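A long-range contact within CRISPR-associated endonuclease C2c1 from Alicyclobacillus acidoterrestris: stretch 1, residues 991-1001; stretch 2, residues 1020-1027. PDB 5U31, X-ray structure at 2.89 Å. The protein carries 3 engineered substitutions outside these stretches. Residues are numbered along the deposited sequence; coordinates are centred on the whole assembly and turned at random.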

# COMPACT_ATOMS: atom_id res chain seq x y z
N SER A 991 -21.36 -20.05 -5.37
CA SER A 991 -22.19 -20.05 -6.56
C SER A 991 -21.43 -19.73 -7.84
O SER A 991 -22.05 -19.63 -8.90
CB SER A 991 -23.35 -19.06 -6.41
OG SER A 991 -22.87 -17.73 -6.43
N ASP A 992 -20.11 -19.57 -7.76
CA ASP A 992 -19.28 -19.19 -8.91
C ASP A 992 -19.85 -17.94 -9.59
O ASP A 992 -20.18 -17.93 -10.77
CB ASP A 992 -19.16 -20.34 -9.91
CG ASP A 992 -17.88 -20.27 -10.72
OD1 ASP A 992 -17.37 -21.35 -11.10
OD2 ASP A 992 -17.37 -19.16 -10.95
N PHE A 993 -19.98 -16.88 -8.79
CA PHE A 993 -20.64 -15.68 -9.26
C PHE A 993 -19.83 -14.99 -10.35
O PHE A 993 -18.60 -14.92 -10.29
CB PHE A 993 -20.87 -14.72 -8.10
CG PHE A 993 -21.35 -13.36 -8.50
CD1 PHE A 993 -22.70 -13.09 -8.62
CD2 PHE A 993 -20.45 -12.33 -8.73
CE1 PHE A 993 -23.15 -11.84 -8.97
CE2 PHE A 993 -20.89 -11.07 -9.08
CZ PHE A 993 -22.24 -10.82 -9.20
N ASP A 994 -20.53 -14.47 -11.36
CA ASP A 994 -19.95 -13.59 -12.35
C ASP A 994 -20.80 -12.33 -12.45
O ASP A 994 -22.03 -12.41 -12.37
CB ASP A 994 -19.85 -14.27 -13.72
CG ASP A 994 -18.87 -13.57 -14.65
OD1 ASP A 994 -17.65 -13.78 -14.49
OD2 ASP A 994 -19.32 -12.81 -15.52
N ILE A 995 -20.14 -11.18 -12.61
CA ILE A 995 -20.86 -9.92 -12.74
C ILE A 995 -21.88 -9.95 -13.87
O ILE A 995 -22.90 -9.25 -13.79
CB ILE A 995 -19.85 -8.76 -12.93
CG1 ILE A 995 -20.14 -7.63 -11.95
CG2 ILE A 995 -19.87 -8.23 -14.35
CD1 ILE A 995 -21.51 -7.04 -12.09
N SER A 996 -21.66 -10.78 -14.89
CA SER A 996 -22.58 -10.86 -16.02
C SER A 996 -23.98 -11.33 -15.63
O SER A 996 -24.90 -11.20 -16.44
CB SER A 996 -22.01 -11.79 -17.08
OG SER A 996 -21.84 -13.09 -16.55
N GLN A 997 -24.15 -11.88 -14.43
CA GLN A 997 -25.47 -12.27 -13.95
C GLN A 997 -26.30 -11.08 -13.50
O GLN A 997 -27.51 -11.23 -13.28
CB GLN A 997 -25.33 -13.25 -12.78
CG GLN A 997 -24.39 -14.43 -13.03
CD GLN A 997 -24.05 -15.21 -11.77
OE1 GLN A 997 -24.65 -15.01 -10.72
NE2 GLN A 997 -23.08 -16.11 -11.88
N ILE A 998 -25.70 -9.89 -13.39
CA ILE A 998 -26.31 -8.77 -12.69
C ILE A 998 -26.13 -7.48 -13.49
O ILE A 998 -27.00 -6.61 -13.48
CB ILE A 998 -25.72 -8.66 -11.26
CG1 ILE A 998 -26.78 -9.03 -10.22
CG2 ILE A 998 -25.15 -7.27 -10.97
CD1 ILE A 998 -26.30 -8.84 -8.81
N ARG A 999 -25.01 -7.36 -14.21
CA ARG A 999 -24.68 -6.14 -14.93
C ARG A 999 -24.07 -6.49 -16.29
O ARG A 999 -23.30 -7.45 -16.40
CB ARG A 999 -23.72 -5.26 -14.12
CG ARG A 999 -22.82 -4.38 -14.95
CD ARG A 999 -22.14 -3.29 -14.13
NE ARG A 999 -21.23 -2.51 -14.96
CZ ARG A 999 -20.73 -1.33 -14.61
NH1 ARG A 999 -21.05 -0.79 -13.45
NH2 ARG A 999 -19.90 -0.70 -15.44
N LEU A 1000 -24.41 -5.71 -17.31
CA LEU A 1000 -23.97 -5.99 -18.67
C LEU A 1000 -23.75 -4.68 -19.42
O LEU A 1000 -24.62 -3.80 -19.39
CB LEU A 1000 -25.01 -6.85 -19.40
CG LEU A 1000 -24.53 -8.09 -20.15
CD1 LEU A 1000 -23.55 -8.86 -19.32
CD2 LEU A 1000 -25.72 -8.96 -20.52
N ARG A 1001 -22.60 -4.56 -20.09
CA ARG A 1001 -22.31 -3.42 -20.95
C ARG A 1001 -22.66 -3.77 -22.39
O ARG A 1001 -22.27 -4.83 -22.88
CB ARG A 1001 -20.84 -3.01 -20.86
CG ARG A 1001 -20.62 -1.76 -20.05
CD ARG A 1001 -19.78 -0.75 -20.79
NE ARG A 1001 -20.12 0.60 -20.36
CZ ARG A 1001 -19.71 1.15 -19.22
NH1 ARG A 1001 -18.94 0.46 -18.38
NH2 ARG A 1001 -20.09 2.39 -18.91
N LYS A 1020 -14.68 -15.32 -20.48
CA LYS A 1020 -15.34 -16.49 -21.04
C LYS A 1020 -16.74 -16.69 -20.49
O LYS A 1020 -17.58 -17.29 -21.17
CB LYS A 1020 -14.48 -17.74 -20.80
CG LYS A 1020 -14.75 -18.88 -21.77
CD LYS A 1020 -13.59 -19.88 -21.82
CE LYS A 1020 -13.79 -20.92 -22.92
NZ LYS A 1020 -12.66 -21.89 -23.02
N ARG A 1021 -17.02 -16.19 -19.28
CA ARG A 1021 -18.34 -16.38 -18.70
C ARG A 1021 -19.40 -15.50 -19.37
O ARG A 1021 -20.51 -15.97 -19.64
CB ARG A 1021 -18.29 -16.12 -17.20
CG ARG A 1021 -17.32 -17.02 -16.47
CD ARG A 1021 -17.79 -17.29 -15.06
NE ARG A 1021 -19.07 -18.00 -15.05
CZ ARG A 1021 -19.83 -18.13 -13.97
NH1 ARG A 1021 -19.45 -17.58 -12.83
NH2 ARG A 1021 -20.98 -18.79 -14.04
N THR A 1022 -19.07 -14.24 -19.65
CA THR A 1022 -19.99 -13.39 -20.40
C THR A 1022 -20.21 -13.95 -21.80
O THR A 1022 -21.33 -13.92 -22.31
CB THR A 1022 -19.46 -11.96 -20.46
OG1 THR A 1022 -19.30 -11.44 -19.14
CG2 THR A 1022 -20.43 -11.07 -21.23
N ALA A 1023 -19.15 -14.48 -22.42
CA ALA A 1023 -19.30 -15.06 -23.74
C ALA A 1023 -20.09 -16.37 -23.70
O ALA A 1023 -20.82 -16.68 -24.64
CB ALA A 1023 -17.93 -15.29 -24.38
N ASP A 1024 -19.95 -17.14 -22.62
CA ASP A 1024 -20.65 -18.42 -22.54
C ASP A 1024 -22.16 -18.24 -22.47
O ASP A 1024 -22.91 -19.15 -22.86
CB ASP A 1024 -20.17 -19.22 -21.33
CG ASP A 1024 -18.94 -20.04 -21.62
OD1 ASP A 1024 -18.77 -20.48 -22.78
OD2 ASP A 1024 -18.13 -20.25 -20.69
N SER A 1025 -22.62 -17.10 -21.98
CA SER A 1025 -24.04 -16.89 -21.73
C SER A 1025 -24.70 -15.96 -22.74
O SER A 1025 -25.81 -16.25 -23.19
CB SER A 1025 -24.25 -16.34 -20.32
OG SER A 1025 -23.56 -17.12 -19.36
N TYR A 1026 -24.06 -14.85 -23.11
CA TYR A 1026 -24.72 -13.79 -23.86
C TYR A 1026 -24.13 -13.56 -25.25
O TYR A 1026 -24.50 -12.57 -25.90
CB TYR A 1026 -24.70 -12.49 -23.07
CG TYR A 1026 -25.33 -12.59 -21.69
CD1 TYR A 1026 -26.70 -12.50 -21.53
CD2 TYR A 1026 -24.54 -12.77 -20.56
CE1 TYR A 1026 -27.28 -12.59 -20.27
CE2 TYR A 1026 -25.11 -12.87 -19.31
CZ TYR A 1026 -26.47 -12.78 -19.17
OH TYR A 1026 -27.04 -12.87 -17.91
N SER A 1027 -23.23 -14.42 -25.72
CA SER A 1027 -22.67 -14.23 -27.06
C SER A 1027 -23.75 -14.32 -28.13
O SER A 1027 -23.89 -13.43 -28.97
CB SER A 1027 -21.56 -15.25 -27.32
OG SER A 1027 -22.10 -16.56 -27.38

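Residues 991-1001 of C2c1 pack against residues 1020-1027, most of them in a helix that begins earlier in the chain. In its backbone, stretch 1 leaves a helix at Asp-992, whose positive phi belongs to a Schellman motif, makes a 3-10 segment at 995-997 and enters a strand at 999. It comes nearest the second stretch at Ser-996, whose CA lies 5.7 Å from the CA of Thr-1022. Arg-1021, Thr-1022 and Tyr-1026, spanning about one and a half helical turns, supply nearly all of the helix's side of the contact; the two stretches together bury 403 Å². Charge and close packing are the contacts the geometry settles.

The charged contact centres on Arg-1021, which reaches across to the Asp-992 carboxylate in a salt bridge, OD2 of Asp-992 to NH1 of Arg-1021 at 3.2 Å. The oxygen sits well out of the guanidinium plane, so the attraction is one of charge, without an N-H aimed at it; the position of NH1 is itself less certain. CB of Asp-994 lies over one face of the same guanidinium, 3.5 Å from Arg-1021 NH1.

Among the polar groups, the Asp-994 carboxylate is held within its own stretch, where Asp-994 OD2 accepts from Ser-996 N (3.2 Å) and Ser-996 OG (2.7 Å). These bonds brace the turn, as does the backbone bond from Gln-997 N to Asp-994 O (3.0 Å). Ser-996 CB packs 3.4 Å from Thr-1022 OG1, while Ser-996 O lies 3.1 Å from Tyr-1026 OH.

Apolar packing comes from Leu-1000, which points toward the helix and sets CD2 over the face of the Tyr-1026 ring, 3.7 Å from its centroid and 8° off the normal, a CH-pi contact that places a methyl group against the pi cloud. Leu-1000 CD1 lies 4.3 Å from Thr-1022 CG2, extending the apolar patch along the helix.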